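Local coordinates for protein ribulose-5-phosphate reductase 1 (Staphylococcus aureus, PDB 6XHK) that catalyses the NADPH-dependent reduction of D-ribulose 5-phosphate to D-ribitol 5-phosphate, supplying ribitol phosphate for wall teichoic acid synthesis, at residues Ser61-Gly66 / Gly115-Phe120; Gly220-His225 / Tyr245-Gly250; Thr198-Ser203 / Ser329-Lys334; Ala226-Gly231 / Ile252-Val257. One frame throughout, in Å; residues are numbered along the deposited sequence.

In the fold
From the N terminus, contact 1 closes first, bringing 115-120 back to 61-66 inside the GroES-like catalytic domain before contact 2, 3 or 4 opens. Contact 3 spans the longest loop, from helix 199-202 of the cofactor-binding part to 329-334, where the chain enters strand 334-339 beside the catalytic domain's strand 28-36. Contacts 2 and 4 are nested within that loop and cross each other: contact 2 joins the loops entering strands 225-228 and 251-254, and contact 4 pairs these strands and the loops leaving them, the two touching through Ile246 and Ile252. Contacts 3 and 4 both reach NADPH, and a salt bridge from Lys334 to Glu65 joins contact 3 to contact 1.

Contact 1: residues Ser61-Gly66 / Gly115-Phe120; sequences SLIHEG and GFMQDF
Ser61 and Gly115 meet through a side-chain hydroxyl: Gly115 N donates to Ser61 OG (2.5 Å), which also bonds Asp114 OD1, so one small polar group serves two partners. Gly115 suits this approach, since a CB there would run into the backbone of Ser61 and Leu62. One step on, Phe116 N gives a weak, bent bond to Ile63 O (2.9 Å, 128°). His64 ND1 donates to Leu62 O within its own segment, and Gln118 NE2 to Phe120 O (3.2 Å). Gln118 N reaches back to Phe116 O (2.7 Å), with Met117 at the centre of an inverse gamma turn. Glu65, like His64 a predicted ligand of the catalytic zinc, has OE1 in a salt bridge with Lys334. Apolar groups fill the rest. His64 CA lies over one face of the Phe116 ring in a CH-pi contact, 4.2 Å from its centroid, while Gly66 N comes up to the edge. Flexible Met117 brings SD to Leu62 CB (3.6 Å) and CG to Ile63 CG1 (3.6 Å). Around this buried junction, Leu62 and Ile63 pack on Phe324 of helix 318-328, Ile63 and Phe116 on Met35 of strand 28-36, and Leu62 on Leu8 of strand 2-10.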
# COMPACT_ATOMS: atom_id res chain seq x y z
N SER A 61 6.00 10.95 -14.50
CA SER A 61 4.86 11.14 -13.60
C SER A 61 5.01 10.21 -12.39
O SER A 61 5.62 9.13 -12.49
CB SER A 61 3.54 10.87 -14.32
OG SER A 61 3.61 9.69 -15.09
N LEU A 62 4.45 10.64 -11.26
CA LEU A 62 4.78 10.01 -9.98
C LEU A 62 3.76 9.01 -9.45
O LEU A 62 4.02 7.81 -9.42
CB LEU A 62 5.06 11.08 -8.92
CG LEU A 62 6.43 11.75 -9.05
CD1 LEU A 62 6.74 12.67 -7.88
CD2 LEU A 62 7.49 10.66 -9.12
N ILE A 63 2.60 9.49 -9.00
CA ILE A 63 1.73 8.71 -8.12
C ILE A 63 1.23 7.44 -8.80
O ILE A 63 0.93 7.42 -10.00
CB ILE A 63 0.56 9.59 -7.65
CG1 ILE A 63 1.07 10.85 -6.93
CG2 ILE A 63 -0.47 8.83 -6.85
CD1 ILE A 63 1.85 10.56 -5.72
N HIS A 64 1.01 6.40 -8.00
CA HIS A 64 0.55 5.11 -8.46
C HIS A 64 -0.54 4.47 -7.65
O HIS A 64 -0.94 3.37 -7.89
CB HIS A 64 1.69 4.17 -8.51
CG HIS A 64 2.57 4.35 -9.69
ND1 HIS A 64 3.44 5.41 -9.81
CD2 HIS A 64 2.73 3.61 -10.80
CE1 HIS A 64 4.10 5.31 -10.95
NE2 HIS A 64 3.69 4.23 -11.57
N GLU A 65 -0.97 5.14 -6.63
CA GLU A 65 -2.11 4.71 -5.82
C GLU A 65 -3.27 5.67 -6.10
O GLU A 65 -3.20 6.85 -5.73
CB GLU A 65 -1.76 4.76 -4.33
CG GLU A 65 -0.72 3.76 -3.91
CD GLU A 65 -0.44 3.79 -2.43
OE1 GLU A 65 -0.97 4.68 -1.73
OE2 GLU A 65 0.37 2.95 -1.97
N GLY A 66 -4.35 5.19 -6.71
CA GLY A 66 -5.44 6.14 -6.95
C GLY A 66 -6.77 5.55 -7.36
O GLY A 66 -6.90 4.37 -7.67
N GLY A 115 2.60 7.41 -14.70
CA GLY A 115 1.96 7.65 -13.43
C GLY A 115 0.55 8.19 -13.53
O GLY A 115 -0.09 8.15 -14.59
N PHE A 116 0.05 8.69 -12.40
CA PHE A 116 -1.34 9.11 -12.28
C PHE A 116 -1.53 10.62 -12.16
O PHE A 116 -2.66 11.10 -12.28
CB PHE A 116 -2.02 8.45 -11.07
CG PHE A 116 -2.28 6.97 -11.24
CD1 PHE A 116 -2.04 6.34 -12.45
CD2 PHE A 116 -2.72 6.21 -10.17
CE1 PHE A 116 -2.27 4.96 -12.59
CE2 PHE A 116 -2.95 4.83 -10.29
CZ PHE A 116 -2.73 4.21 -11.51
N MET A 117 -0.47 11.39 -11.95
CA MET A 117 -0.62 12.85 -11.95
C MET A 117 -0.78 13.35 -13.38
O MET A 117 0.12 13.95 -13.97
CB MET A 117 0.54 13.51 -11.24
CG MET A 117 0.85 12.92 -9.90
SD MET A 117 2.46 13.51 -9.42
CE MET A 117 2.10 15.22 -9.13
N GLN A 118 -1.96 13.10 -13.94
CA GLN A 118 -2.28 13.64 -15.26
C GLN A 118 -3.79 13.84 -15.36
O GLN A 118 -4.56 13.37 -14.52
CB GLN A 118 -1.74 12.72 -16.37
CG GLN A 118 -1.98 11.25 -16.20
CD GLN A 118 -0.93 10.44 -16.92
OE1 GLN A 118 0.25 10.72 -16.78
NE2 GLN A 118 -1.36 9.49 -17.76
N ASP A 119 -4.20 14.57 -16.40
CA ASP A 119 -5.63 14.87 -16.57
C ASP A 119 -6.42 13.61 -16.92
O ASP A 119 -7.58 13.49 -16.52
CB ASP A 119 -5.85 15.94 -17.64
CG ASP A 119 -5.60 17.35 -17.13
OD1 ASP A 119 -5.80 17.60 -15.91
OD2 ASP A 119 -5.26 18.22 -17.96
N PHE A 120 -5.82 12.68 -17.67
CA PHE A 120 -6.50 11.43 -18.03
C PHE A 120 -5.51 10.27 -17.93
O PHE A 120 -4.34 10.42 -18.29
CB PHE A 120 -7.07 11.47 -19.45
CG PHE A 120 -8.07 12.57 -19.67
CD1 PHE A 120 -9.37 12.45 -19.23
CD2 PHE A 120 -7.71 13.69 -20.44
CE1 PHE A 120 -10.28 13.46 -19.46
CE2 PHE A 120 -8.60 14.69 -20.70
CZ PHE A 120 -9.89 14.58 -20.21

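Contact 2: residues Gly220-His225 / Tyr245-Gly250; sequences GLTFDH and YISPEG
Phe223 passes Ile246 with CA atoms 5.6 Å apart, and Ser247 N, just beyond the end of helix 232-245, donates a nearly straight bond to Phe223 O (2.8 Å, 163° at the hydrogen). From Ser247 the chain makes a type II turn to Gly250, which lies against Asp224. Gly250 CA comes to 3.2 Å from Asp224 O, and a CB on this residue would collide with that oxygen. The Phe223 side chain carries the apolar half. Its CG stands between backbone N and carbonyl carbon (chi1 51°), and farther out the ring crosses the Ile246 side chain at about a right angle. Ile246 CA sits over one ring face, 4.1 Å from the centroid, while CE2 meets Ile246 CB at 3.5 Å and CE1 meets Tyr245 CB at 3.9 Å. Branched Ile246 suits this place, since its CB and CG1 both rest against CE2. Ser247 OG adds a weak second bond to Phe223 O (3.2 Å). The Asp224 carboxylate turns to Asn165 instead. One carbonyl thus receives both a backbone amide and a hydroxyl, so the polar link is concentrated at Phe223 O next to the apolar contact of Phe223 with Ile246, and the helix end is tied to the approach of strand 225-228.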
# COMPACT_ATOMS: atom_id res chain seq x y z
N GLY A 220 8.91 -15.79 26.82
CA GLY A 220 7.78 -16.69 26.80
C GLY A 220 6.72 -16.37 25.79
O GLY A 220 5.73 -17.11 25.70
N LEU A 221 6.87 -15.30 25.02
CA LEU A 221 5.84 -14.92 24.08
C LEU A 221 6.03 -15.73 22.81
O LEU A 221 7.16 -16.00 22.40
CB LEU A 221 5.92 -13.43 23.79
CG LEU A 221 4.79 -12.74 23.02
CD1 LEU A 221 3.49 -12.76 23.82
CD2 LEU A 221 5.25 -11.33 22.74
N THR A 222 4.92 -16.14 22.21
CA THR A 222 5.06 -17.08 21.11
C THR A 222 3.94 -16.91 20.09
O THR A 222 2.83 -16.49 20.42
CB THR A 222 5.08 -18.51 21.63
OG1 THR A 222 5.42 -19.38 20.54
CG2 THR A 222 3.72 -18.90 22.21
N PHE A 223 4.25 -17.31 18.85
CA PHE A 223 3.37 -17.19 17.69
C PHE A 223 3.94 -18.07 16.58
O PHE A 223 5.13 -18.40 16.59
CB PHE A 223 3.29 -15.75 17.20
CG PHE A 223 4.63 -15.10 16.98
CD1 PHE A 223 5.28 -14.44 18.02
CD2 PHE A 223 5.25 -15.16 15.73
CE1 PHE A 223 6.52 -13.85 17.80
CE2 PHE A 223 6.48 -14.58 15.51
CZ PHE A 223 7.11 -13.92 16.54
N ASP A 224 3.09 -18.42 15.60
CA ASP A 224 3.51 -19.35 14.55
C ASP A 224 3.65 -18.75 13.16
O ASP A 224 4.23 -19.41 12.29
CB ASP A 224 2.56 -20.57 14.48
CG ASP A 224 1.10 -20.21 14.55
OD1 ASP A 224 0.72 -19.36 15.39
OD2 ASP A 224 0.31 -20.76 13.75
N HIS A 225 3.14 -17.55 12.91
CA HIS A 225 3.23 -16.95 11.58
C HIS A 225 3.46 -15.45 11.77
O HIS A 225 2.86 -14.84 12.66
CB HIS A 225 1.94 -17.15 10.78
CG HIS A 225 1.83 -18.48 10.10
ND1 HIS A 225 1.84 -19.67 10.79
CD2 HIS A 225 1.70 -18.80 8.80
CE1 HIS A 225 1.73 -20.67 9.94
NE2 HIS A 225 1.65 -20.17 8.72
N TYR A 245 12.01 -15.08 18.06
CA TYR A 245 10.85 -15.33 18.90
C TYR A 245 9.83 -16.29 18.29
O TYR A 245 8.93 -16.75 19.01
CB TYR A 245 10.15 -14.00 19.26
CG TYR A 245 10.87 -13.13 20.29
CD1 TYR A 245 11.87 -12.24 19.89
CD2 TYR A 245 10.59 -13.25 21.66
CE1 TYR A 245 12.55 -11.47 20.82
CE2 TYR A 245 11.27 -12.48 22.60
CZ TYR A 245 12.25 -11.59 22.17
OH TYR A 245 12.93 -10.82 23.09
N ILE A 246 9.93 -16.64 17.02
CA ILE A 246 8.84 -17.35 16.37
C ILE A 246 8.90 -18.84 16.73
O ILE A 246 9.98 -19.43 16.86
CB ILE A 246 8.87 -17.11 14.84
CG1 ILE A 246 7.62 -17.70 14.18
CG2 ILE A 246 10.14 -17.67 14.19
CD1 ILE A 246 7.59 -17.51 12.72
N SER A 247 7.72 -19.44 16.89
CA SER A 247 7.65 -20.88 17.13
C SER A 247 8.39 -21.66 16.05
O SER A 247 8.40 -21.25 14.88
CB SER A 247 6.19 -21.35 17.21
OG SER A 247 5.59 -20.93 18.43
N PRO A 248 9.00 -22.79 16.40
CA PRO A 248 9.74 -23.56 15.40
C PRO A 248 8.81 -24.13 14.34
O PRO A 248 7.67 -24.49 14.62
CB PRO A 248 10.40 -24.66 16.22
CG PRO A 248 10.48 -24.09 17.57
CD PRO A 248 9.25 -23.29 17.75
N GLU A 249 9.34 -24.18 13.12
CA GLU A 249 8.62 -24.54 11.91
C GLU A 249 7.63 -23.47 11.47
O GLU A 249 6.79 -23.72 10.61
CB GLU A 249 7.91 -25.90 12.05
CG GLU A 249 8.85 -27.08 11.81
CD GLU A 249 8.13 -28.40 11.62
OE1 GLU A 249 7.58 -28.94 12.62
OE2 GLU A 249 8.10 -28.90 10.47
N GLY A 250 7.75 -22.25 12.02
CA GLY A 250 6.87 -21.17 11.61
C GLY A 250 7.25 -20.57 10.27
O GLY A 250 8.37 -20.71 9.78

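Contact 3: residues Thr198-Ser203 / Ser329-Lys334; sequences TDYKLS and STSWGK. With NDP (NADPH dihydro-nicotinamide-adenine-dinucleotide phosphate), chain B.
Lys201 passes the Trp332 indole with its inner carbons and ends on the cofactor with its ammonium. The two side chains slide by each other in opposite directions, with Lys201 CG 4.0 Å from Trp332 CE3. CG is set anti to the carbonyl carbon (chi1 -65°), and beyond it the chain is fully extended, which carries NZ to the adenosine ribose of NADPH. There NZ donates to the hydroxyl O3B at 2.8 Å and, more weakly, to O2X of the 2'-phosphate at 3.3 Å. Lys201 belongs to the short helix 199-202 that follows strand 191-196 of the Rossmann-type sheet, the region where such domains receive the adenosine ribose. A basic residue in contact with the 2'-phosphate is consistent with use of NADPH, since NADH lacks that group. The positive charge of the lysine would be favoured beside the phosphate oxygens. Lys201 CE also passes Ser331 O at 3.6 Å. Tyr200, on the same helix, brings its ring obliquely to Ser331, with CE1 3.5 Å from OG, and its CZ lies 4.4 Å from Trp332 CB. Broad, flat Trp332 also stacks on the His204 ring, while its NE1 donates to Leu306 O.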
# COMPACT_ATOMS: atom_id res chain seq x y z
N THR A 198 6.60 3.24 18.88
CA THR A 198 6.10 4.51 19.43
C THR A 198 4.69 4.34 19.97
O THR A 198 3.84 3.72 19.32
CB THR A 198 6.11 5.62 18.37
OG1 THR A 198 5.75 5.08 17.09
CG2 THR A 198 7.48 6.26 18.28
N ASP A 199 4.43 4.93 21.15
CA ASP A 199 3.09 4.82 21.73
C ASP A 199 2.04 5.40 20.79
O ASP A 199 0.98 4.79 20.58
CB ASP A 199 3.02 5.51 23.10
CG ASP A 199 1.67 5.25 23.82
OD1 ASP A 199 0.94 4.32 23.40
OD2 ASP A 199 1.32 5.97 24.79
N TYR A 200 2.32 6.59 20.20
CA TYR A 200 1.47 7.22 19.19
C TYR A 200 0.93 6.18 18.20
O TYR A 200 -0.29 5.97 18.11
CB TYR A 200 2.25 8.31 18.44
CG TYR A 200 1.42 9.23 17.56
CD1 TYR A 200 2.01 10.30 16.89
CD2 TYR A 200 0.03 9.08 17.44
CE1 TYR A 200 1.25 11.18 16.10
CE2 TYR A 200 -0.74 9.95 16.65
CZ TYR A 200 -0.12 10.99 15.98
OH TYR A 200 -0.87 11.85 15.21
N LYS A 201 1.83 5.51 17.46
CA LYS A 201 1.39 4.64 16.37
C LYS A 201 0.73 3.37 16.89
O LYS A 201 -0.28 2.93 16.32
CB LYS A 201 2.57 4.30 15.46
CG LYS A 201 3.15 5.50 14.72
CD LYS A 201 4.35 5.17 13.88
CE LYS A 201 4.93 6.45 13.33
NZ LYS A 201 6.10 6.29 12.45
N LEU A 202 1.25 2.79 17.96
CA LEU A 202 0.69 1.54 18.45
C LEU A 202 -0.69 1.71 19.07
O LEU A 202 -1.44 0.73 19.10
CB LEU A 202 1.65 0.91 19.46
CG LEU A 202 2.97 0.45 18.86
CD1 LEU A 202 3.99 0.28 19.96
CD2 LEU A 202 2.72 -0.86 18.11
N SER A 203 -1.04 2.92 19.51
CA SER A 203 -2.38 3.13 20.05
C SER A 203 -3.46 2.89 19.01
O SER A 203 -4.60 2.57 19.36
CB SER A 203 -2.50 4.54 20.62
OG SER A 203 -1.93 5.47 19.72
N SER A 329 6.79 15.61 6.40
CA SER A 329 6.66 15.97 7.81
C SER A 329 5.63 15.14 8.58
O SER A 329 5.48 15.37 9.79
CB SER A 329 6.28 17.45 7.94
OG SER A 329 7.25 18.31 7.36
N THR A 330 4.93 14.21 7.94
CA THR A 330 3.80 13.53 8.57
C THR A 330 4.27 12.37 9.44
O THR A 330 5.12 11.57 9.04
CB THR A 330 2.83 13.01 7.50
OG1 THR A 330 2.21 14.12 6.84
CG2 THR A 330 1.73 12.15 8.12
N SER A 331 3.68 12.28 10.64
CA SER A 331 4.00 11.20 11.57
C SER A 331 3.29 9.91 11.19
O SER A 331 3.92 8.91 10.84
CB SER A 331 3.64 11.64 13.00
OG SER A 331 2.37 12.31 13.02
N TRP A 332 1.96 9.94 11.24
CA TRP A 332 1.09 8.79 11.05
C TRP A 332 0.22 9.01 9.82
O TRP A 332 -0.21 10.13 9.53
CB TRP A 332 0.18 8.60 12.28
CG TRP A 332 -1.00 7.70 12.05
CD1 TRP A 332 -2.28 8.08 11.79
CD2 TRP A 332 -1.02 6.26 12.12
NE1 TRP A 332 -3.09 6.97 11.65
CE2 TRP A 332 -2.34 5.85 11.86
CE3 TRP A 332 -0.04 5.28 12.37
CZ2 TRP A 332 -2.72 4.50 11.84
CZ3 TRP A 332 -0.42 3.95 12.35
CH2 TRP A 332 -1.74 3.57 12.09
N GLY A 333 -0.05 7.92 9.10
CA GLY A 333 -1.08 7.91 8.09
C GLY A 333 -0.59 8.26 6.69
O GLY A 333 0.57 8.61 6.46
N LYS A 334 -1.52 8.13 5.75
CA LYS A 334 -1.36 8.44 4.33
C LYS A 334 -1.86 9.84 4.01
O LYS A 334 -2.84 10.31 4.60
CB LYS A 334 -2.13 7.41 3.50
CG LYS A 334 -1.68 5.94 3.63
CD LYS A 334 -0.33 5.71 2.99
CE LYS A 334 -0.50 5.61 1.49
NZ LYS A 334 0.77 5.42 0.74
PA NDP B . 6.18 3.50 7.64
O1A NDP B . 6.84 4.83 7.50
O2A NDP B . 4.72 3.68 8.07
O5B NDP B . 7.04 2.59 8.73
C5B NDP B . 6.41 1.47 9.43
C4B NDP B . 6.73 1.50 10.97
O4B NDP B . 7.66 0.64 11.31
C3B NDP B . 7.28 2.89 11.40
O3B NDP B . 6.46 3.47 12.32
C2B NDP B . 8.61 2.65 12.09
O2B NDP B . 8.60 3.56 13.27
C1B NDP B . 8.54 1.39 12.44
N9A NDP B . 9.84 0.75 12.70
C8A NDP B . 11.10 1.22 12.49
N7A NDP B . 11.99 0.27 12.88
C5A NDP B . 11.29 -0.76 13.33
C6A NDP B . 11.75 -2.11 13.90
N6A NDP B . 13.16 -2.39 14.00
N1A NDP B . 10.76 -3.05 14.32
C2A NDP B . 9.35 -2.75 14.21
N3A NDP B . 8.93 -1.45 13.65
C4A NDP B . 9.96 -0.47 13.22
O3 NDP B . 6.15 2.67 6.17
PN NDP B . 5.01 1.49 5.72
O1N NDP B . 4.31 0.92 6.95
O2N NDP B . 3.96 2.11 4.86
O5D NDP B . 5.83 0.33 4.85
C5D NDP B . 7.27 0.20 5.00
C4D NDP B . 7.95 -0.54 3.97
O4D NDP B . 6.98 -1.38 3.04
C3D NDP B . 8.75 0.36 3.00
O3D NDP B . 10.12 -0.19 2.76
C2D NDP B . 8.01 0.39 1.86
O2D NDP B . 8.77 0.69 0.65
C1D NDP B . 7.32 -1.09 1.80
N1N NDP B . 6.23 -1.24 0.81
C2N NDP B . 6.17 -2.50 0.07
C3N NDP B . 5.23 -2.74 -1.12
C7N NDP B . 5.27 -4.14 -1.85
O7N NDP B . 4.88 -4.25 -2.98
N7N NDP B . 5.80 -5.30 -1.12
C4N NDP B . 4.09 -1.72 -1.39
C5N NDP B . 4.35 -0.34 -0.73
C6N NDP B . 5.23 -0.20 0.53
P2B NDP B . 9.71 4.75 13.27
O1X NDP B . 11.08 4.21 12.90
O2X NDP B . 9.30 5.76 12.21
O3X NDP B . 9.75 5.35 14.66

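Contact 4: residues Ala226-Gly231 / Ile252-Val257; sequences AFECVG and IALLGV. With NDP (NADPH dihydro-nicotinamide-adenine-dinucleotide phosphate), chain B.
Ala226, Phe227 and Glu228 pair with Ile252, Ala253 and Leu254 as neighbouring parallel strands of the Rossmann-type sheet, the two ends of a beta-alpha-beta crossover through helix 232-245. The N and O of Ala253 both face strand 226-228: N donates to Ala226 O (2.9 Å), and O receives Glu228 N (2.8 Å, 174°). Its small CB leaves room for Phe227 CD1 at 3.5 Å; farther along, past the strand ends, Cys229 SG packs against Leu255 CD1. There Glu228 holds the two loops together. Its chain bends at chi2 (-104°), and OE1 accepts Gly256 N on its syn side, tilted 30° out of the carboxylate plane (2.9 Å), while its backbone O receives Leu255 N. Gly256 and Gly231 fit because a CB on the first would strike Val230 O, and one on the second would strike O3D of NADPH. Val230 CG2 rests against adenine N3A (3.4 Å), a small branched group suited to a flat base. Leu255 O weakly accepts the nicotinamide N7N, and Val257 N weakly donates to O3D (3.3 Å). Groups from both loops thus span the cofactor from adenine to nicotinamide; because the buried Glu228 carboxylate is engaged by a loop amide, it probably helps to fix the shape of this NADPH pocket.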
# COMPACT_ATOMS: atom_id res chain seq x y z
N ALA A 226 4.31 -14.85 10.94
CA ALA A 226 4.65 -13.45 11.17
C ALA A 226 4.75 -12.71 9.85
O ALA A 226 4.91 -13.32 8.78
CB ALA A 226 5.95 -13.30 11.96
N PHE A 227 4.62 -11.38 9.94
CA PHE A 227 4.60 -10.45 8.80
C PHE A 227 5.58 -9.33 9.09
O PHE A 227 5.47 -8.64 10.11
CB PHE A 227 3.22 -9.87 8.59
CG PHE A 227 2.25 -10.84 8.08
CD1 PHE A 227 2.09 -11.03 6.72
CD2 PHE A 227 1.50 -11.60 8.96
CE1 PHE A 227 1.18 -11.95 6.23
CE2 PHE A 227 0.59 -12.54 8.49
CZ PHE A 227 0.43 -12.71 7.12
N GLU A 228 6.55 -9.14 8.20
CA GLU A 228 7.52 -8.05 8.33
C GLU A 228 7.06 -6.86 7.49
O GLU A 228 7.15 -6.89 6.25
CB GLU A 228 8.91 -8.51 7.91
CG GLU A 228 9.99 -7.53 8.31
CD GLU A 228 10.49 -6.71 7.12
OE1 GLU A 228 10.03 -6.93 5.97
OE2 GLU A 228 11.36 -5.84 7.34
N CYS A 229 6.57 -5.80 8.16
CA CYS A 229 6.02 -4.60 7.55
C CYS A 229 6.83 -3.37 7.94
O CYS A 229 6.29 -2.27 8.16
CB CYS A 229 4.55 -4.43 7.93
SG CYS A 229 3.54 -5.85 7.65
N VAL A 230 8.15 -3.58 8.05
CA VAL A 230 9.17 -2.58 8.33
C VAL A 230 10.11 -2.54 7.13
O VAL A 230 10.38 -3.58 6.52
CB VAL A 230 9.95 -2.98 9.61
CG1 VAL A 230 11.04 -1.99 9.96
CG2 VAL A 230 9.01 -3.20 10.73
N GLY A 231 10.61 -1.37 6.77
CA GLY A 231 11.53 -1.28 5.67
C GLY A 231 12.93 -0.86 6.09
O GLY A 231 13.25 -0.68 7.26
N ILE A 252 7.30 -16.96 7.76
CA ILE A 252 7.46 -15.51 7.83
C ILE A 252 7.27 -14.88 6.45
O ILE A 252 7.92 -15.28 5.48
CB ILE A 252 8.83 -15.13 8.38
CG1 ILE A 252 8.93 -15.60 9.82
CG2 ILE A 252 9.02 -13.64 8.28
CD1 ILE A 252 10.28 -15.32 10.43
N ALA A 253 6.39 -13.88 6.38
CA ALA A 253 6.12 -13.12 5.17
C ALA A 253 6.92 -11.82 5.19
O ALA A 253 6.81 -11.03 6.12
CB ALA A 253 4.63 -12.81 5.03
N LEU A 254 7.73 -11.63 4.15
CA LEU A 254 8.60 -10.47 4.02
C LEU A 254 7.87 -9.43 3.18
O LEU A 254 7.44 -9.73 2.06
CB LEU A 254 9.92 -10.86 3.36
CG LEU A 254 10.99 -11.57 4.20
CD1 LEU A 254 11.49 -10.68 5.36
CD2 LEU A 254 10.48 -12.91 4.73
N LEU A 255 7.67 -8.24 3.72
CA LEU A 255 6.98 -7.20 2.97
C LEU A 255 7.82 -5.96 2.76
O LEU A 255 7.71 -5.34 1.69
CB LEU A 255 5.67 -6.81 3.64
CG LEU A 255 4.61 -7.89 3.40
CD1 LEU A 255 3.35 -7.59 4.17
CD2 LEU A 255 4.33 -7.92 1.91
N GLY A 256 8.70 -5.64 3.70
CA GLY A 256 9.48 -4.41 3.65
C GLY A 256 10.61 -4.44 2.63
O GLY A 256 11.35 -5.42 2.52
N VAL A 257 10.75 -3.34 1.91
CA VAL A 257 11.80 -3.18 0.92
C VAL A 257 13.05 -2.66 1.61
O VAL A 257 12.99 -1.69 2.37
CB VAL A 257 11.33 -2.23 -0.19
CG1 VAL A 257 12.38 -2.08 -1.25
CG2 VAL A 257 10.03 -2.76 -0.78
PA NDP B . 6.18 3.50 7.64
O1A NDP B . 6.84 4.83 7.50
O2A NDP B . 4.72 3.68 8.07
O5B NDP B . 7.04 2.59 8.73
C5B NDP B . 6.41 1.47 9.43
C4B NDP B . 6.73 1.50 10.97
O4B NDP B . 7.66 0.64 11.31
C3B NDP B . 7.28 2.89 11.40
O3B NDP B . 6.46 3.47 12.32
C2B NDP B . 8.61 2.65 12.09
O2B NDP B . 8.60 3.56 13.27
C1B NDP B . 8.54 1.39 12.44
N9A NDP B . 9.84 0.75 12.70
C8A NDP B . 11.10 1.22 12.49
N7A NDP B . 11.99 0.27 12.88
C5A NDP B . 11.29 -0.76 13.33
C6A NDP B . 11.75 -2.11 13.90
N6A NDP B . 13.16 -2.39 14.00
N1A NDP B . 10.76 -3.05 14.32
C2A NDP B . 9.35 -2.75 14.21
N3A NDP B . 8.93 -1.45 13.65
C4A NDP B . 9.96 -0.47 13.22
O3 NDP B . 6.15 2.67 6.17
PN NDP B . 5.01 1.49 5.72
O1N NDP B . 4.31 0.92 6.95
O2N NDP B . 3.96 2.11 4.86
O5D NDP B . 5.83 0.33 4.85
C5D NDP B . 7.27 0.20 5.00
C4D NDP B . 7.95 -0.54 3.97
O4D NDP B . 6.98 -1.38 3.04
C3D NDP B . 8.75 0.36 3.00
O3D NDP B . 10.12 -0.19 2.76
C2D NDP B . 8.01 0.39 1.86
O2D NDP B . 8.77 0.69 0.65
C1D NDP B . 7.32 -1.09 1.80
N1N NDP B . 6.23 -1.24 0.81
C2N NDP B . 6.17 -2.50 0.07
C3N NDP B . 5.23 -2.74 -1.12
C7N NDP B . 5.27 -4.14 -1.85
O7N NDP B . 4.88 -4.25 -2.98
N7N NDP B . 5.80 -5.30 -1.12
C4N NDP B . 4.09 -1.72 -1.39
C5N NDP B . 4.35 -0.34 -0.73
C6N NDP B . 5.23 -0.20 0.53
P2B NDP B . 9.71 4.75 13.27
O1X NDP B . 11.08 4.21 12.90
O2X NDP B . 9.30 5.76 12.21
O3X NDP B . 9.75 5.35 14.66